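Local structure of tRNA uridine(34) acetyltransferase (6IA8) at residues A[226-231]-A[258-263]; A[216-221]-A[252-257]; A[290-295]-A[307-312]. The protein acetylates the wobble uridine of tRNAs, using acetyl-CoA, S-adenosyl-L-methionine and a [4Fe-4S] cluster to form 5-(carboxymethyl)uridine at position 34. All blocks are in the same frame, centred on the assembly; numbering follows the deposited sequence.

Interaction 1: A[226-231]-A[258-263]; sequences KLCKRG and GMPGSS. With SO4 (sulfate ion), chain C.
Helix 222-227 of the radical SAM domain ends in a Schellman motif, and there Leu227 and Cys228 meet the type II turn Met259 to Ser262. The sulfur of Cys228 lies against the proline ring, SG 3.5 Å from Pro260 CD, while the terminal methyl of Met259 reaches the same sulfur, CE to SG 3.9 Å. A small, polarisable thiol suits this buried place between a rigid ring and a flexible thioether. In Leu227 CG stands anti to the backbone N (chi1 -166°), and of the two methyls CD2 meets Gly261 CA at 3.7 Å. Glycine is needed there twice over: a CB would collide with that methyl, and the positive phi at the third position of the turn also calls for it. Lys229 N to Lys226 O, 2.9 Å, is one bond of the Schellman motif, with Lys229 as its positive-phi C-prime residue. Beyond it Arg230 bends at chi2 and chi3, its CG only loosely against Met259 CE. Its guanidinium edge meets a sulfate, probably from the crystallisation liquor: Arg230 NE and NH2 both donate in plane to sulfate O2, at 2.8 and 3.0 Å. Gly231 N donates to sulfate O4, and His232 also binds the ion. An alanine in place of Arg230 would probably leave sulfate O2 without these two donors and weaken the hold on the anion.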
# COMPACT_ATOMS: atom_id res chain seq x y z
N LYS A 226 -3.04 -13.28 -21.18
CA LYS A 226 -3.96 -14.04 -22.03
C LYS A 226 -3.75 -15.53 -21.85
O LYS A 226 -4.71 -16.30 -21.77
CB LYS A 226 -3.76 -13.66 -23.49
CG LYS A 226 -4.20 -12.26 -23.87
N LEU A 227 -2.48 -15.96 -21.75
CA LEU A 227 -2.18 -17.38 -21.61
C LEU A 227 -2.83 -17.96 -20.35
O LEU A 227 -3.31 -19.10 -20.35
CB LEU A 227 -0.67 -17.58 -21.59
CG LEU A 227 -0.05 -18.94 -21.78
CD1 LEU A 227 -0.33 -19.50 -23.16
CD2 LEU A 227 1.45 -18.81 -21.51
N CYS A 228 -2.88 -17.18 -19.29
CA CYS A 228 -3.49 -17.62 -18.04
C CYS A 228 -4.96 -17.22 -17.95
O CYS A 228 -5.58 -17.41 -16.90
CB CYS A 228 -2.71 -17.05 -16.85
SG CYS A 228 -0.94 -17.51 -16.89
N LYS A 229 -5.51 -16.68 -19.02
CA LYS A 229 -6.92 -16.30 -19.06
C LYS A 229 -7.27 -15.36 -17.91
O LYS A 229 -8.29 -15.51 -17.22
CB LYS A 229 -7.82 -17.55 -19.07
CG LYS A 229 -7.64 -18.36 -20.34
CD LYS A 229 -8.43 -19.66 -20.36
CE LYS A 229 -8.08 -20.45 -21.64
NZ LYS A 229 -8.73 -21.79 -21.70
N ARG A 230 -6.41 -14.36 -17.70
CA ARG A 230 -6.72 -13.27 -16.79
C ARG A 230 -7.67 -12.28 -17.48
O ARG A 230 -7.74 -12.20 -18.71
CB ARG A 230 -5.45 -12.56 -16.33
CG ARG A 230 -4.32 -13.48 -15.88
CD ARG A 230 -4.70 -14.36 -14.69
NE ARG A 230 -5.03 -13.60 -13.50
CZ ARG A 230 -5.02 -14.09 -12.26
NH1 ARG A 230 -4.67 -15.35 -12.05
NH2 ARG A 230 -5.33 -13.31 -11.23
N GLY A 231 -8.41 -11.54 -16.68
CA GLY A 231 -9.45 -10.70 -17.22
C GLY A 231 -9.07 -9.25 -17.45
O GLY A 231 -9.95 -8.39 -17.49
N GLY A 258 6.98 -16.01 -12.04
CA GLY A 258 6.89 -17.43 -12.36
C GLY A 258 5.54 -17.89 -12.88
O GLY A 258 5.18 -19.08 -12.72
N MET A 259 4.79 -17.00 -13.52
CA MET A 259 3.55 -17.39 -14.15
C MET A 259 3.82 -18.21 -15.41
O MET A 259 4.91 -18.16 -15.97
CB MET A 259 2.72 -16.16 -14.52
CG MET A 259 2.15 -15.44 -13.30
SD MET A 259 1.36 -13.92 -13.74
CE MET A 259 -0.17 -14.47 -14.52
N PRO A 260 2.82 -18.96 -15.88
CA PRO A 260 3.00 -19.71 -17.14
C PRO A 260 3.43 -18.78 -18.26
O PRO A 260 2.91 -17.68 -18.42
CB PRO A 260 1.60 -20.30 -17.40
CG PRO A 260 0.99 -20.43 -16.04
CD PRO A 260 1.54 -19.27 -15.21
N GLY A 261 4.41 -19.23 -19.03
CA GLY A 261 4.90 -18.45 -20.14
C GLY A 261 6.04 -17.52 -19.80
O GLY A 261 6.69 -16.99 -20.72
N SER A 262 6.34 -17.34 -18.52
CA SER A 262 7.38 -16.41 -18.12
C SER A 262 8.70 -17.16 -17.92
O SER A 262 8.83 -18.36 -18.18
CB SER A 262 6.96 -15.67 -16.86
OG SER A 262 7.69 -14.45 -16.71
N SER A 263 9.70 -16.43 -17.44
CA SER A 263 11.02 -16.99 -17.19
C SER A 263 11.70 -16.11 -16.16
O SER A 263 11.21 -15.03 -15.82
CB SER A 263 11.85 -17.06 -18.46
OG SER A 263 12.22 -15.74 -18.88
S SO4 C . -7.68 -11.04 -13.22
O1 SO4 C . -8.07 -9.93 -14.09
O2 SO4 C . -6.23 -11.06 -13.02
O3 SO4 C . -8.34 -10.91 -11.93
O4 SO4 C . -8.09 -12.30 -13.84

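Interaction 2: A[216-221]-A[252-257]; sequences GVQSIY and SYHLMP
Gln218 grips the 252-257 segment through both its backbone and its side chain. Its chain is bent at chi2 (-46°), and the carboxamide doubles back over its own strand end. There OE1 accepts from His254 ND1 at 2.8 Å, with the donor on an OE1 lone pair and OE1 in the imidazole plane. Amide and ring are turned 68° against each other, so the two meet through this edge and do not stack. Met256 crosses the amide at a slant, bent at chi3, with CE 3.6 Å from Gln218 OE1; a flexible thioether can follow the folded glutamine. Strands 212-218 and 250-255 are parallel neighbours in the sheet of the radical SAM domain. Gln218 pairs with Leu255: Gln218 N donates to His254 O at 2.7 Å, and Met256 N returns a bond to Gln218 O at 3.0 Å. Val217 points toward the other strand, and its branching gives each of two apolar partners a methyl. CG1 is anti to the backbone N (chi1 177°) and meets Leu255 CD2 at 3.9 Å; CG2, beside that N, lies over one face of the Tyr253 ring, toward its rim, in a CH-pi contact, 3.6 Å from Tyr253 CG. The Tyr253 hydroxyl bonds to Thr241.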
# COMPACT_ATOMS: atom_id res chain seq x y z
N GLY A 216 -4.65 -5.89 -8.97
CA GLY A 216 -4.25 -7.25 -9.28
C GLY A 216 -3.53 -7.34 -10.62
O GLY A 216 -4.09 -7.89 -11.59
N VAL A 217 -2.32 -6.78 -10.70
CA VAL A 217 -1.61 -6.71 -11.98
C VAL A 217 -1.14 -8.09 -12.43
O VAL A 217 -1.35 -8.48 -13.59
CB VAL A 217 -0.42 -5.73 -11.86
CG1 VAL A 217 0.36 -5.70 -13.15
CG2 VAL A 217 -0.92 -4.33 -11.47
N GLN A 218 -0.48 -8.83 -11.52
CA GLN A 218 0.07 -10.17 -11.75
C GLN A 218 1.25 -10.11 -12.70
O GLN A 218 2.35 -10.47 -12.29
CB GLN A 218 -1.00 -11.12 -12.28
CG GLN A 218 -2.35 -11.04 -11.58
CD GLN A 218 -2.27 -11.03 -10.07
OE1 GLN A 218 -1.22 -11.27 -9.48
NE2 GLN A 218 -3.39 -10.71 -9.45
N SER A 219 1.03 -9.64 -13.94
CA SER A 219 2.06 -9.52 -14.96
C SER A 219 1.81 -8.27 -15.80
O SER A 219 0.67 -7.83 -15.97
CB SER A 219 2.07 -10.78 -15.85
OG SER A 219 2.98 -10.64 -16.92
N ILE A 220 2.88 -7.73 -16.36
CA ILE A 220 2.77 -6.64 -17.32
C ILE A 220 2.86 -7.11 -18.77
O ILE A 220 2.91 -6.26 -19.69
CB ILE A 220 3.83 -5.56 -17.05
CG1 ILE A 220 5.24 -6.09 -17.27
CG2 ILE A 220 3.66 -4.98 -15.66
CD1 ILE A 220 6.31 -4.96 -17.32
N TYR A 221 2.85 -8.42 -19.02
CA TYR A 221 2.96 -8.94 -20.38
C TYR A 221 1.62 -9.53 -20.83
O TYR A 221 1.13 -10.48 -20.22
CB TYR A 221 4.05 -10.00 -20.49
CG TYR A 221 5.42 -9.51 -20.07
CD1 TYR A 221 6.05 -8.50 -20.77
CD2 TYR A 221 6.09 -10.06 -18.96
CE1 TYR A 221 7.31 -8.03 -20.38
CE2 TYR A 221 7.33 -9.62 -18.58
CZ TYR A 221 7.94 -8.61 -19.29
OH TYR A 221 9.18 -8.18 -18.92
N SER A 252 -0.71 0.32 -5.26
CA SER A 252 0.04 -0.90 -5.03
C SER A 252 -0.23 -1.91 -6.14
O SER A 252 -1.36 -2.01 -6.63
CB SER A 252 -0.37 -1.52 -3.66
OG SER A 252 0.21 -2.79 -3.50
N TYR A 253 0.80 -2.66 -6.51
CA TYR A 253 0.70 -3.71 -7.52
C TYR A 253 0.92 -5.06 -6.86
O TYR A 253 1.95 -5.28 -6.21
CB TYR A 253 1.75 -3.57 -8.62
CG TYR A 253 1.61 -2.49 -9.64
CD1 TYR A 253 0.55 -1.57 -9.61
CD2 TYR A 253 2.54 -2.39 -10.68
CE1 TYR A 253 0.43 -0.60 -10.60
CE2 TYR A 253 2.43 -1.44 -11.65
CZ TYR A 253 1.39 -0.54 -11.62
OH TYR A 253 1.37 0.41 -12.65
N HIS A 254 -0.04 -5.98 -7.03
CA HIS A 254 0.21 -7.38 -6.73
C HIS A 254 0.86 -8.02 -7.95
O HIS A 254 0.30 -7.96 -9.05
CB HIS A 254 -1.08 -8.11 -6.34
CG HIS A 254 -0.85 -9.51 -5.89
ND1 HIS A 254 -0.78 -10.57 -6.76
CD2 HIS A 254 -0.66 -10.01 -4.65
CE1 HIS A 254 -0.58 -11.68 -6.07
NE2 HIS A 254 -0.49 -11.37 -4.79
N LEU A 255 2.04 -8.59 -7.78
CA LEU A 255 2.83 -9.15 -8.87
C LEU A 255 3.20 -10.60 -8.58
O LEU A 255 3.51 -10.95 -7.44
CB LEU A 255 4.11 -8.33 -9.12
CG LEU A 255 3.91 -6.86 -9.46
CD1 LEU A 255 5.21 -6.08 -9.32
CD2 LEU A 255 3.34 -6.74 -10.89
N MET A 256 3.16 -11.44 -9.61
CA MET A 256 3.39 -12.87 -9.46
C MET A 256 4.53 -13.33 -10.36
O MET A 256 4.30 -13.65 -11.54
CB MET A 256 2.12 -13.66 -9.76
CG MET A 256 1.11 -13.71 -8.64
SD MET A 256 -0.04 -15.08 -8.89
CE MET A 256 -0.71 -14.68 -10.49
N PRO A 257 5.75 -13.41 -9.86
CA PRO A 257 6.82 -14.06 -10.63
C PRO A 257 6.45 -15.51 -10.93
O PRO A 257 5.72 -16.16 -10.18
CB PRO A 257 8.05 -13.97 -9.71
CG PRO A 257 7.71 -12.91 -8.70
CD PRO A 257 6.20 -12.99 -8.52

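Interaction 3: A[290-295]-A[307-312]; sequences CLVIEG and FKPYRE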
# COMPACT_ATOMS: atom_id res chain seq x y z
N CYS A 290 4.01 -17.48 -8.36
CA CYS A 290 2.78 -18.13 -8.78
C CYS A 290 2.76 -19.55 -8.26
O CYS A 290 3.77 -20.27 -8.33
CB CYS A 290 2.71 -18.10 -10.31
SG CYS A 290 1.17 -18.68 -10.98
N LEU A 291 1.62 -19.96 -7.71
CA LEU A 291 1.45 -21.27 -7.09
C LEU A 291 0.36 -22.03 -7.83
O LEU A 291 -0.47 -21.45 -8.53
CB LEU A 291 1.05 -21.15 -5.61
CG LEU A 291 1.95 -20.36 -4.68
CD1 LEU A 291 1.25 -20.07 -3.36
CD2 LEU A 291 3.26 -21.09 -4.44
N VAL A 292 0.35 -23.35 -7.63
CA VAL A 292 -0.68 -24.24 -8.16
C VAL A 292 -1.59 -24.63 -7.01
O VAL A 292 -1.19 -25.39 -6.12
CB VAL A 292 -0.06 -25.48 -8.82
CG1 VAL A 292 -1.16 -26.42 -9.31
CG2 VAL A 292 0.86 -25.06 -9.99
N ILE A 293 -2.83 -24.13 -7.04
CA ILE A 293 -3.85 -24.50 -6.07
C ILE A 293 -4.97 -25.22 -6.81
O ILE A 293 -5.45 -24.75 -7.85
CB ILE A 293 -4.39 -23.25 -5.34
CG1 ILE A 293 -3.46 -22.88 -4.18
CG2 ILE A 293 -5.79 -23.50 -4.83
CD1 ILE A 293 -2.17 -22.24 -4.60
N GLU A 294 -5.43 -26.34 -6.24
CA GLU A 294 -6.49 -27.12 -6.87
C GLU A 294 -7.72 -26.26 -7.10
O GLU A 294 -8.02 -25.36 -6.32
CB GLU A 294 -6.85 -28.33 -6.01
N GLY A 295 -8.41 -26.52 -8.21
CA GLY A 295 -9.62 -25.80 -8.55
C GLY A 295 -9.43 -24.49 -9.29
O GLY A 295 -10.42 -23.78 -9.51
N PHE A 307 2.62 -25.98 -17.20
CA PHE A 307 3.06 -25.04 -16.17
C PHE A 307 3.88 -25.80 -15.14
O PHE A 307 3.38 -26.74 -14.52
CB PHE A 307 1.84 -24.36 -15.52
CG PHE A 307 2.18 -23.45 -14.37
CD1 PHE A 307 3.29 -22.64 -14.41
CD2 PHE A 307 1.37 -23.40 -13.26
CE1 PHE A 307 3.59 -21.81 -13.36
CE2 PHE A 307 1.66 -22.57 -12.20
CZ PHE A 307 2.78 -21.76 -12.26
N LYS A 308 5.15 -25.41 -15.00
CA LYS A 308 6.00 -25.87 -13.91
C LYS A 308 6.31 -24.65 -13.05
O LYS A 308 7.11 -23.80 -13.46
CB LYS A 308 7.29 -26.49 -14.44
N PRO A 309 5.71 -24.51 -11.86
CA PRO A 309 5.93 -23.28 -11.08
C PRO A 309 7.35 -23.25 -10.54
O PRO A 309 8.04 -24.26 -10.48
CB PRO A 309 4.90 -23.38 -9.94
CG PRO A 309 4.73 -24.88 -9.76
CD PRO A 309 4.84 -25.47 -11.16
N TYR A 310 7.76 -22.05 -10.14
CA TYR A 310 9.07 -21.88 -9.52
C TYR A 310 9.17 -22.74 -8.28
O TYR A 310 8.21 -22.88 -7.52
CB TYR A 310 9.26 -20.41 -9.12
CG TYR A 310 9.66 -19.44 -10.23
CD1 TYR A 310 9.72 -18.08 -9.98
CD2 TYR A 310 9.99 -19.90 -11.50
CE1 TYR A 310 10.08 -17.19 -10.98
CE2 TYR A 310 10.37 -19.02 -12.49
CZ TYR A 310 10.42 -17.66 -12.22
OH TYR A 310 10.79 -16.77 -13.19
N ARG A 311 10.37 -23.29 -8.05
CA ARG A 311 10.76 -23.80 -6.75
C ARG A 311 11.43 -22.66 -5.97
O ARG A 311 11.51 -21.53 -6.44
CB ARG A 311 11.68 -25.01 -6.91
CG ARG A 311 10.95 -26.22 -7.49
CD ARG A 311 11.90 -27.35 -7.87
NE ARG A 311 12.71 -27.80 -6.74
CZ ARG A 311 13.59 -28.79 -6.80
NH1 ARG A 311 13.77 -29.45 -7.95
NH2 ARG A 311 14.28 -29.14 -5.72
N GLU A 312 11.93 -22.97 -4.77
CA GLU A 312 12.47 -21.93 -3.91
C GLU A 312 13.65 -21.21 -4.56
O GLU A 312 13.73 -19.98 -4.50
CB GLU A 312 12.89 -22.52 -2.56
CG GLU A 312 11.73 -22.93 -1.68
CD GLU A 312 11.68 -22.13 -0.40
OE1 GLU A 312 10.92 -21.14 -0.35
OE2 GLU A 312 12.41 -22.48 0.54
O HOH W 1 5.94 -20.07 -10.05
O HOH W 2 6.05 -21.19 -6.68
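Val292 and Phe307 reach toward each other tip to tip, the methyl CG2 of Val292 coming to 3.4 Å from Phe307 CE2. The approach to the ring is oblique, as is that of Cys290, whose SG lies 3.7 Å from Phe307 CZ in a sulfur-aromatic contact, 57° off the ring normal. In Phe307 chi1 (175°) sets CG anti to the backbone N. Both partners meet the CE2-CZ side of the ring, where the apolar rim receives a methyl and a thiol side by side. One face of the ring has Pro309 N 3.7 Å above its plane, offset toward the rim. The same Val292 methyl touches Pro309 CG at 3.9 Å, so CG2 alone meets both rings. Polar linkage comes through water: Cys290 O accepts from two waters, at 2.8 and 3.0 Å. The first is in turn bonded by Tyr310 N; the second also donates to Tyr310 O, so a buried carbonyl has partners where the two backbones do not bond directly. The contact closes the chain around helix 297-303, whose Leu298 touches Cys290 and whose Tyr299 and Trp302 touch Val292. The short, weakly bonded strand 292-293 pairs antiparallel with 344-346, which also meets Pro309, just ahead of helix 312-325.

How the interactions relate
From the N terminus, strand 212-218 runs into helix 222-227, and strand 250-255 continues into the loop before helix 264-276. Interaction 2 closes the crossover between the two parallel strands, and interaction 1 joins the ends that follow each of them. Their segments alternate, so the two loops cross, and Met259 packs its sulfur on Ser219 and Gln218. Interaction 3 comes later, in series, closing the shorter loop that holds helix 297-303. It still touches both others: Phe307 packs on Pro260 and Tyr310 on Gly258, while Pro257 O and Cys290 N probably form a hydrogen bond. Interaction 2 thus joins neighbouring strands of the parallel sheet, and interactions 1 and 3 join segments beyond its strand ends.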